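Local coordinates for protein putative mannose-6-phosphate isomerase YvyI (Bacillus subtilis, PDB 1QWR) that probably catalyses the interconversion of D-mannose 6-phosphate and D-fructose 6-phosphate as a type 1 phosphomannose isomerase that binds one zinc ion per subunit, at residues 13-18 with 29-34; 23-28 with 87-92; 18-23 with 38-43. All coordinates share one frame; numbering follows the deposited sequence.

Interaction 1 of 3, residues 13-18 with 29-34; sequences PVFKEK and FGYSIP. With ACT (acetate ion), chain F; SO4 (sulfate ion), chain C.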
loop_
_atom_site.group_PDB
_atom_site.type_symbol
_atom_site.label_atom_id
_atom_site.label_comp_id
_atom_site.label_asym_id
_atom_site.label_seq_id
_atom_site.Cartn_x
_atom_site.Cartn_y
_atom_site.Cartn_z
ATOM N N PRO A 13 -9.283 3.022 10.364
ATOM C CA PRO A 13 -9.376 2.950 8.902
ATOM C C PRO A 13 -10.399 3.863 8.208
ATOM O O PRO A 13 -11.462 4.177 8.749
ATOM C CB PRO A 13 -9.654 1.471 8.645
ATOM C CG PRO A 13 -10.370 1.014 9.877
ATOM C CD PRO A 13 -9.665 1.748 10.998
ATOM N N VAL A 14 -10.043 4.255 6.993
ATOM C CA VAL A 14 -10.852 5.094 6.115
ATOM C C VAL A 14 -11.170 4.180 4.933
ATOM O O VAL A 14 -10.325 3.365 4.561
ATOM C CB VAL A 14 -10.015 6.282 5.599
ATOM C CG1 VAL A 14 -10.780 7.060 4.537
ATOM C CG2 VAL A 14 -9.654 7.187 6.769
ATOM N N PHE A 15 -12.354 4.299 4.331
ATOM C CA PHE A 15 -12.690 3.423 3.211
ATOM C C PHE A 15 -13.069 4.154 1.933
ATOM O O PHE A 15 -13.590 5.268 1.975
ATOM C CB PHE A 15 -13.820 2.467 3.615
ATOM C CG PHE A 15 -13.445 1.537 4.740
ATOM C CD1 PHE A 15 -12.725 0.370 4.494
ATOM C CD2 PHE A 15 -13.763 1.862 6.048
ATOM C CE1 PHE A 15 -12.316 -0.467 5.555
ATOM C CE2 PHE A 15 -13.365 1.047 7.108
ATOM C CZ PHE A 15 -12.637 -0.122 6.862
ATOM N N LYS A 16 -12.818 3.512 0.795
ATOM C CA LYS A 16 -13.148 4.101 -0.495
ATOM C C LYS A 16 -13.904 3.124 -1.382
ATOM O O LYS A 16 -13.437 2.020 -1.633
ATOM C CB LYS A 16 -11.883 4.527 -1.254
ATOM C CG LYS A 16 -11.027 5.561 -0.555
ATOM C CD LYS A 16 -11.767 6.887 -0.381
ATOM C CE LYS A 16 -10.824 7.968 0.129
ATOM N NZ LYS A 16 -11.575 9.183 0.560
ATOM N N GLU A 17 -15.066 3.544 -1.870
ATOM C CA GLU A 17 -15.840 2.710 -2.791
ATOM C C GLU A 17 -15.149 2.660 -4.157
ATOM O O GLU A 17 -14.528 3.632 -4.585
ATOM C CB GLU A 17 -17.246 3.290 -2.972
ATOM C CG GLU A 17 -18.128 3.139 -1.770
ATOM C CD GLU A 17 -19.463 3.846 -1.942
ATOM O OE1 GLU A 17 -20.100 3.683 -3.008
ATOM O OE2 GLU A 17 -19.872 4.561 -1.006
ATOM N N LYS A 18 -15.264 1.526 -4.837
ATOM C CA LYS A 18 -14.660 1.344 -6.151
ATOM C C LYS A 18 -15.563 0.433 -6.964
ATOM O O LYS A 18 -16.144 -0.515 -6.422
ATOM C CB LYS A 18 -13.286 0.689 -6.023
ATOM C CG LYS A 18 -12.201 1.590 -5.440
ATOM C CD LYS A 18 -11.698 2.590 -6.488
ATOM C CE LYS A 18 -10.603 3.490 -5.907
ATOM N NZ LYS A 18 -9.975 4.384 -6.925
ATOM N N PHE A 29 -11.809 -9.070 7.401
ATOM C CA PHE A 29 -11.201 -8.236 8.438
ATOM C C PHE A 29 -12.214 -7.698 9.466
ATOM O O PHE A 29 -11.830 -7.006 10.424
ATOM C CB PHE A 29 -10.441 -7.054 7.793
ATOM C CG PHE A 29 -9.170 -7.456 7.088
ATOM C CD1 PHE A 29 -7.981 -7.587 7.792
ATOM C CD2 PHE A 29 -9.179 -7.771 5.731
ATOM C CE1 PHE A 29 -6.808 -8.035 7.163
ATOM C CE2 PHE A 29 -8.021 -8.218 5.098
ATOM C CZ PHE A 29 -6.836 -8.353 5.810
ATOM N N GLY A 30 -13.498 -8.006 9.267
ATOM C CA GLY A 30 -14.516 -7.542 10.198
ATOM C C GLY A 30 -14.823 -6.055 10.159
ATOM O O GLY A 30 -15.517 -5.515 11.048
ATOM N N TYR A 31 -14.333 -5.376 9.131
ATOM C CA TYR A 31 -14.572 -3.940 9.006
ATOM C C TYR A 31 -16.002 -3.564 8.613
ATOM O O TYR A 31 -16.680 -4.288 7.888
ATOM C CB TYR A 31 -13.666 -3.329 7.932
ATOM C CG TYR A 31 -12.183 -3.398 8.190
ATOM C CD1 TYR A 31 -11.659 -3.202 9.474
ATOM C CD2 TYR A 31 -11.289 -3.574 7.129
ATOM C CE1 TYR A 31 -10.274 -3.169 9.689
ATOM C CE2 TYR A 31 -9.922 -3.545 7.338
ATOM C CZ TYR A 31 -9.421 -3.339 8.614
ATOM O OH TYR A 31 -8.059 -3.285 8.790
ATOM N N SER A 32 -16.433 -2.396 9.076
ATOM C CA SER A 32 -17.741 -1.861 8.714
ATOM C C SER A 32 -17.435 -1.035 7.495
ATOM O O SER A 32 -16.739 -0.032 7.602
ATOM C CB SER A 32 -18.285 -0.945 9.807
ATOM O OG SER A 32 -18.692 -1.706 10.914
ATOM N N ILE A 33 -17.944 -1.433 6.337
ATOM C CA ILE A 33 -17.648 -0.702 5.122
ATOM C C ILE A 33 -18.830 0.130 4.616
ATOM O O ILE A 33 -19.982 -0.191 4.891
ATOM C CB ILE A 33 -17.152 -1.666 4.034
ATOM C CG1 ILE A 33 -18.209 -2.735 3.741
ATOM C CG2 ILE A 33 -15.852 -2.356 4.509
ATOM C CD1 ILE A 33 -17.700 -3.857 2.794
ATOM N N PRO A 34 -18.547 1.190 3.836
ATOM C CA PRO A 34 -19.522 2.128 3.258
ATOM C C PRO A 34 -20.488 1.559 2.239
ATOM O O PRO A 34 -21.626 2.030 2.138
ATOM C CB PRO A 34 -18.641 3.213 2.627
ATOM C CG PRO A 34 -17.265 2.984 3.259
ATOM C CD PRO A 34 -17.196 1.514 3.347
HETATM C C ACT F . -21.455 -3.388 7.992
HETATM O O ACT F . -21.405 -2.869 9.141
HETATM O OXT ACT F . -20.737 -3.017 7.017
HETATM C CH3 ACT F . -22.242 -4.683 7.847
HETATM S S SO4 C . -8.182 2.400 -10.002
HETATM O O1 SO4 C . -8.496 1.517 -11.153
HETATM O O2 SO4 C . -9.369 2.571 -9.160
HETATM O O3 SO4 C . -7.700 3.705 -10.481
HETATM O O4 SO4 C . -7.118 1.762 -9.202
#
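The Phe15 ring has Ile33 CG2 over one face, 4.1 Å above its plane and set toward the rim, while Tyr31 CD2 lies in its plane at the edge. That edge points at the face of Tyr31 in an offset edge-to-face pair, with ring centroids 5.3 Å apart and planes at 60°. The tip of the phenylalanine does the touching: Phe15 CZ reaches Tyr31 CB at 3.5 Å. Phe29 CB lies 3.5 Å above the Tyr31 plane, again toward the rim, and Pro13 CG brushes Tyr31 CE1 obliquely. Both Phe15 and Tyr31 hold CG anti to the carbonyl carbon; the two side chains cross at about a right angle. Ile33 puts CG1 in the crowded position between N and carbonyl carbon (chi1 59°), which turns CG2 to the phenylalanine and leads the longer branch away. At the root of Phe15 the Pro34 ring lies across it, CG and CD both 3.5 Å from Phe15 CB. The extended Glu17 chain slides past Pro34, bringing OE2 4.1 Å from Pro34 CB. Cohesion here is apolar, at the protein surface; Ile33 N donates at 3.3 Å to OXT of an acetate ion, probably from the crystallisation liquor. Tyr31 OH is held elsewhere, by Gly294 O and His296 NE2. The loop 29-34 leaves helix 24-29 at Gly30, whose phi is positive, and runs beside strand 9-17, an antiparallel partner of strand 38-44; Phe15 and Pro13 reach Cys41 of that strand, and Tyr31 touches Leu25 of the helix and Leu89 of strand 85-92.

Interaction 2 of 3, residues 23-28 with 87-92; sequences TALRDR and TKLLDV. With ACT (acetate ion), chain F; FMT (formic acid), chain G.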
loop_
_atom_site.group_PDB
_atom_site.type_symbol
_atom_site.label_atom_id
_atom_site.label_comp_id
_atom_site.label_asym_id
_atom_site.label_seq_id
_atom_site.Cartn_x
_atom_site.Cartn_y
_atom_site.Cartn_z
ATOM N N THR A 23 -16.822 -6.892 -0.766
ATOM C CA THR A 23 -17.098 -6.891 0.673
ATOM C C THR A 23 -16.026 -7.659 1.446
ATOM O O THR A 23 -16.175 -7.870 2.643
ATOM C CB THR A 23 -18.497 -7.554 1.011
ATOM O OG1 THR A 23 -18.497 -8.915 0.574
ATOM C CG2 THR A 23 -19.643 -6.822 0.323
ATOM N N ALA A 24 -14.947 -8.070 0.783
ATOM C CA ALA A 24 -13.905 -8.834 1.470
ATOM C C ALA A 24 -13.327 -8.125 2.699
ATOM O O ALA A 24 -12.882 -8.782 3.645
ATOM C CB ALA A 24 -12.774 -9.203 0.491
ATOM N N LEU A 25 -13.332 -6.795 2.696
ATOM C CA LEU A 25 -12.784 -6.060 3.843
ATOM C C LEU A 25 -13.659 -6.300 5.068
ATOM O O LEU A 25 -13.181 -6.309 6.206
ATOM C CB LEU A 25 -12.687 -4.560 3.523
ATOM C CG LEU A 25 -11.565 -4.266 2.519
ATOM C CD1 LEU A 25 -11.692 -2.858 1.933
ATOM C CD2 LEU A 25 -10.215 -4.408 3.259
ATOM N N ARG A 26 -14.951 -6.496 4.842
ATOM C CA ARG A 26 -15.827 -6.782 5.962
ATOM C C ARG A 26 -15.753 -8.277 6.272
ATOM O O ARG A 26 -15.589 -8.674 7.423
ATOM C CB ARG A 26 -17.282 -6.410 5.647
ATOM C CG ARG A 26 -18.221 -6.836 6.780
ATOM C CD ARG A 26 -19.656 -6.435 6.533
ATOM N NE ARG A 26 -20.221 -7.072 5.354
ATOM C CZ ARG A 26 -20.833 -6.400 4.388
ATOM N NH1 ARG A 26 -20.948 -5.082 4.473
ATOM N NH2 ARG A 26 -21.349 -7.045 3.349
ATOM N N ASP A 27 -15.845 -9.111 5.236
ATOM C CA ASP A 27 -15.844 -10.574 5.436
ATOM C C ASP A 27 -14.560 -11.165 6.040
ATOM O O ASP A 27 -14.610 -12.102 6.844
ATOM C CB ASP A 27 -16.137 -11.307 4.103
ATOM C CG ASP A 27 -17.478 -10.905 3.477
ATOM O OD1 ASP A 27 -18.426 -10.577 4.219
ATOM O OD2 ASP A 27 -17.586 -10.933 2.229
ATOM N N ARG A 28 -13.411 -10.615 5.672
ATOM C CA ARG A 28 -12.149 -11.149 6.159
ATOM C C ARG A 28 -11.473 -10.354 7.269
ATOM O O ARG A 28 -10.662 -10.910 8.011
ATOM C CB ARG A 28 -11.202 -11.321 4.972
ATOM C CG ARG A 28 -11.887 -12.052 3.836
ATOM C CD ARG A 28 -10.965 -12.374 2.689
ATOM N NE ARG A 28 -9.872 -13.251 3.094
ATOM C CZ ARG A 28 -9.131 -13.946 2.241
ATOM N NH1 ARG A 28 -9.376 -13.866 0.940
ATOM N NH2 ARG A 28 -8.148 -14.712 2.688
ATOM N N THR A 87 -0.510 3.418 3.263
ATOM C CA THR A 87 -0.687 1.973 3.252
ATOM C C THR A 87 -2.163 1.652 3.120
ATOM O O THR A 87 -2.990 2.181 3.868
ATOM C CB THR A 87 -0.175 1.343 4.556
ATOM O OG1 THR A 87 1.199 1.710 4.757
ATOM C CG2 THR A 87 -0.297 -0.165 4.510
ATOM N N LYS A 88 -2.471 0.746 2.201
ATOM C CA LYS A 88 -3.852 0.331 1.973
ATOM C C LYS A 88 -4.019 -1.174 1.911
ATOM O O LYS A 88 -3.061 -1.912 1.628
ATOM C CB LYS A 88 -4.344 0.834 0.616
ATOM C CG LYS A 88 -4.275 2.333 0.403
ATOM C CD LYS A 88 -4.706 2.618 -1.052
ATOM C CE LYS A 88 -4.502 4.077 -1.452
ATOM N NZ LYS A 88 -5.011 4.257 -2.846
ATOM N N LEU A 89 -5.252 -1.606 2.184
ATOM C CA LEU A 89 -5.683 -2.997 2.010
ATOM C C LEU A 89 -6.623 -2.868 0.801
ATOM O O LEU A 89 -7.530 -2.005 0.806
ATOM C CB LEU A 89 -6.458 -3.514 3.224
ATOM C CG LEU A 89 -5.561 -4.040 4.348
ATOM C CD1 LEU A 89 -6.448 -4.373 5.568
ATOM C CD2 LEU A 89 -4.791 -5.296 3.885
ATOM N N LEU A 90 -6.410 -3.695 -0.232
ATOM C CA LEU A 90 -7.211 -3.619 -1.452
ATOM C C LEU A 90 -8.007 -4.896 -1.702
ATOM O O LEU A 90 -7.443 -5.992 -1.700
ATOM C CB LEU A 90 -6.310 -3.391 -2.666
ATOM C CG LEU A 90 -5.311 -2.232 -2.597
ATOM C CD1 LEU A 90 -4.408 -2.261 -3.828
ATOM C CD2 LEU A 90 -6.058 -0.926 -2.506
ATOM N N ASP A 91 -9.309 -4.733 -1.912
ATOM C CA ASP A 91 -10.204 -5.852 -2.196
ATOM C C ASP A 91 -10.461 -5.770 -3.693
ATOM O O ASP A 91 -11.383 -5.052 -4.146
ATOM C CB ASP A 91 -11.522 -5.674 -1.432
ATOM C CG ASP A 91 -12.547 -6.750 -1.773
ATOM O OD1 ASP A 91 -12.203 -7.718 -2.495
ATOM O OD2 ASP A 91 -13.700 -6.602 -1.307
ATOM N N VAL A 92 -9.620 -6.466 -4.451
ATOM C CA VAL A 92 -9.727 -6.445 -5.906
ATOM C C VAL A 92 -10.642 -7.585 -6.357
ATOM O O VAL A 92 -10.185 -8.676 -6.707
ATOM C CB VAL A 92 -8.336 -6.577 -6.556
ATOM C CG1 VAL A 92 -8.423 -6.269 -8.070
ATOM C CG2 VAL A 92 -7.343 -5.593 -5.905
HETATM C C ACT F . -21.455 -3.388 7.992
HETATM O O ACT F . -21.405 -2.869 9.141
HETATM O OXT ACT F . -20.737 -3.017 7.017
HETATM C CH3 ACT F . -22.242 -4.683 7.847
HETATM C C FMT G . -9.841 -12.845 -2.840
HETATM O O1 FMT G . -8.968 -13.770 -2.695
HETATM O O2 FMT G . -10.183 -12.313 -1.724
HETATM O O HOH W 1 -14.289 -4.917 0.667
#
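Packing is tightest where the start of helix 24-29 meets Asp91. With CG anti to the backbone N (chi1 175°), the aspartate reaches the first turn, and OD2 accepts the N-H of Ala24 at 2.8 Å, met from well above the carboxylate plane. Ala24 CB is pressed against the same group, 3.3 Å from Asp91 CG. A water extends the grip: it accepts from Leu25 N at 2.9 Å and is hydrogen-bonded to Asp91 OD2 at 2.7 Å. The helix start would probably stabilise the negative charge of this buried carboxylate. Thr23, at the N-cap position, gives no capping bond; its OG1 donates to Asp27 OD2 at 2.8 Å. Beyond Asp91 the fit loosens to apolar touch, with Leu25 CD2 3.9 Å from Leu89 CB. Away from Asp91 the helix is more open: Asp27 is exposed, Arg26 NH1 donates to acetate OXT at 3.3 Å, and Arg28, like Arg26 partly exposed, binds formic acid weakly, both probably from the crystallisation liquor. Salt bridges tie Arg26 to Glu36 and Arg28 to Asp125. The axes of segments 24-28 and 87-92 pass 9.0 Å apart at 106°, and strand 85-92 runs antiparallel between strands 38-44 and 182-189.

Interaction 3 of 3, residues 18-23 with 38-43; sequences KIWGGT and TGECWA. With SO4 (sulfate ion), chain C.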
loop_
_atom_site.group_PDB
_atom_site.type_symbol
_atom_site.label_atom_id
_atom_site.label_comp_id
_atom_site.label_asym_id
_atom_site.label_seq_id
_atom_site.Cartn_x
_atom_site.Cartn_y
_atom_site.Cartn_z
ATOM N N LYS A 18 -15.264 1.526 -4.837
ATOM C CA LYS A 18 -14.660 1.344 -6.151
ATOM C C LYS A 18 -15.563 0.433 -6.964
ATOM O O LYS A 18 -16.144 -0.515 -6.422
ATOM C CB LYS A 18 -13.286 0.689 -6.023
ATOM C CG LYS A 18 -12.201 1.590 -5.440
ATOM C CD LYS A 18 -11.698 2.590 -6.488
ATOM C CE LYS A 18 -10.603 3.490 -5.907
ATOM N NZ LYS A 18 -9.975 4.384 -6.925
ATOM N N ILE A 19 -15.674 0.697 -8.261
ATOM C CA ILE A 19 -16.524 -0.159 -9.069
ATOM C C ILE A 19 -15.997 -1.584 -9.032
ATOM O O ILE A 19 -16.767 -2.528 -9.189
ATOM C CB ILE A 19 -16.605 0.328 -10.543
ATOM C CG1 ILE A 19 -15.246 0.196 -11.242
ATOM C CG2 ILE A 19 -17.065 1.769 -10.571
ATOM C CD1 ILE A 19 -15.303 0.540 -12.757
ATOM N N TRP A 20 -14.689 -1.749 -8.805
ATOM C CA TRP A 20 -14.086 -3.074 -8.766
ATOM C C TRP A 20 -13.997 -3.646 -7.343
ATOM O O TRP A 20 -13.434 -4.723 -7.122
ATOM C CB TRP A 20 -12.686 -3.041 -9.395
ATOM C CG TRP A 20 -11.792 -1.917 -8.906
ATOM C CD1 TRP A 20 -11.558 -0.719 -9.530
ATOM C CD2 TRP A 20 -11.008 -1.899 -7.697
ATOM N NE1 TRP A 20 -10.677 0.041 -8.786
ATOM C CE2 TRP A 20 -10.322 -0.662 -7.661
ATOM C CE3 TRP A 20 -10.820 -2.811 -6.647
ATOM C CZ2 TRP A 20 -9.454 -0.310 -6.610
ATOM C CZ3 TRP A 20 -9.964 -2.465 -5.604
ATOM C CH2 TRP A 20 -9.291 -1.224 -5.595
ATOM N N GLY A 21 -14.565 -2.918 -6.393
ATOM C CA GLY A 21 -14.530 -3.358 -5.008
ATOM C C GLY A 21 -15.591 -4.384 -4.642
ATOM O O GLY A 21 -16.490 -4.693 -5.435
ATOM N N GLY A 22 -15.477 -4.914 -3.430
ATOM C CA GLY A 22 -16.423 -5.911 -2.952
ATOM C C GLY A 22 -16.696 -5.761 -1.467
ATOM O O GLY A 22 -16.782 -4.645 -0.963
ATOM N N THR A 23 -16.822 -6.892 -0.766
ATOM C CA THR A 23 -17.098 -6.891 0.673
ATOM C C THR A 23 -16.026 -7.659 1.446
ATOM O O THR A 23 -16.175 -7.870 2.643
ATOM C CB THR A 23 -18.497 -7.554 1.011
ATOM O OG1 THR A 23 -18.497 -8.915 0.574
ATOM C CG2 THR A 23 -19.643 -6.822 0.323
ATOM N N THR A 38 -16.683 -1.958 -1.853
ATOM C CA THR A 38 -15.605 -1.196 -1.220
ATOM C C THR A 38 -14.277 -1.794 -1.693
ATOM O O THR A 38 -13.967 -2.943 -1.404
ATOM C CB THR A 38 -15.731 -1.272 0.327
ATOM O OG1 THR A 38 -16.972 -0.655 0.726
ATOM C CG2 THR A 38 -14.559 -0.546 1.018
ATOM N N GLY A 39 -13.503 -1.009 -2.438
ATOM C CA GLY A 39 -12.245 -1.514 -2.943
ATOM C C GLY A 39 -11.025 -1.191 -2.111
ATOM O O GLY A 39 -10.064 -1.965 -2.104
ATOM N N GLU A 40 -11.043 -0.075 -1.392
ATOM C CA GLU A 40 -9.841 0.284 -0.637
ATOM C C GLU A 40 -10.044 0.658 0.822
ATOM O O GLU A 40 -11.025 1.300 1.190
ATOM C CB GLU A 40 -9.109 1.454 -1.324
ATOM C CG GLU A 40 -8.959 1.330 -2.859
ATOM C CD GLU A 40 -8.015 2.375 -3.483
ATOM O OE1 GLU A 40 -7.745 3.423 -2.855
ATOM O OE2 GLU A 40 -7.548 2.146 -4.631
ATOM N N CYS A 41 -9.102 0.212 1.644
ATOM C CA CYS A 41 -9.053 0.589 3.040
ATOM C C CYS A 41 -7.747 1.400 3.131
ATOM O O CYS A 41 -6.671 0.840 2.932
ATOM C CB CYS A 41 -8.925 -0.628 3.951
ATOM S SG CYS A 41 -8.590 -0.177 5.686
ATOM N N TRP A 42 -7.851 2.710 3.364
ATOM C CA TRP A 42 -6.688 3.579 3.542
ATOM C C TRP A 42 -6.405 3.361 5.037
ATOM O O TRP A 42 -7.047 3.949 5.920
ATOM C CB TRP A 42 -7.079 5.028 3.202
ATOM C CG TRP A 42 -7.289 5.201 1.702
ATOM C CD1 TRP A 42 -7.622 4.229 0.797
ATOM C CD2 TRP A 42 -7.175 6.423 0.952
ATOM N NE1 TRP A 42 -7.718 4.773 -0.475
ATOM C CE2 TRP A 42 -7.447 6.117 -0.400
ATOM C CE3 TRP A 42 -6.869 7.745 1.299
ATOM C CZ2 TRP A 42 -7.418 7.088 -1.410
ATOM C CZ3 TRP A 42 -6.838 8.713 0.295
ATOM C CH2 TRP A 42 -7.113 8.374 -1.040
ATOM N N ALA A 43 -5.443 2.470 5.282
ATOM C CA ALA A 43 -5.072 1.968 6.612
ATOM C C ALA A 43 -4.120 2.820 7.444
ATOM O O ALA A 43 -4.345 3.039 8.632
ATOM C CB ALA A 43 -4.512 0.540 6.430
HETATM S S SO4 C . -8.182 2.400 -10.002
HETATM O O1 SO4 C . -8.496 1.517 -11.153
HETATM O O2 SO4 C . -9.369 2.571 -9.160
HETATM O O3 SO4 C . -7.700 3.705 -10.481
HETATM O O4 SO4 C . -7.118 1.762 -9.202
HETATM O O HOH W 2 -7.083 4.579 -5.705
#
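Trp20 carries CG in the crowded position between backbone N and carbonyl carbon (chi1 48°), and Lys18 bends at chi2 (-77°); within the type I turn 18-21 these torsions bring one face of the indole under Lys18 CB, which is centred 3.6 Å above the ring plane. The turn packs against a classic beta bulge, in which Gly39 and Glu40 both face Lys16. Glycines let the backbones close in: Gly21 CA is 3.6 Å from Gly39 CA, and a CB on either would clash. One antiparallel bridge follows, Thr38 N donating to Gly22 O in the carbonyl plane at 2.8 Å, while Gly22 N meets Thr38 O from above its plane at 3.2 Å. Trp20 NE1 and Lys18 NZ both donate, each at 2.9 Å, to O2 of a sulfate probably from the crystallisation liquor. Arg196, probably catalytic, also binds it, as do Ser97, Lys99 and Arg210, consistent with a site for the substrate phosphate. An alanine in place of Trp20 would probably loosen Lys18 and weaken anion binding, since it removes the NE1 donor and the ring beside Gly39. Lys18 NZ stays 4.0 Å from Glu40 OE2, beyond a salt bridge, but a water links them. The side chain of Glu40, about 7 Å from the zinc ion, pairs with Lys88 through OE1, whose anti lone pair also takes the Trp42 NE1 proton at 2.7 Å and 160°.

In the fold
The three contacts sit close together on one side of the chain's centre: interactions 2 and 3 have centres about 6 Å apart, and interaction 1 lies about 7 Å from each. Along the chain come 13-18, 18-23, 23-28, 29-34 and 38-43, with 87-92 following later, so the contacts interlock; Lys18 belongs to interactions 1 and 3, Thr23 to 2 and 3. Strand 38-44 joins them, lying between strands 9-17 and 85-92 in the antiparallel framework of the cupin-family catalytic region. Interaction 1 faces the surface, interaction 2 seats helix 24-29 on this framework, and interaction 3 lies at the sulfate site, near the zinc and the probable active-site Arg196.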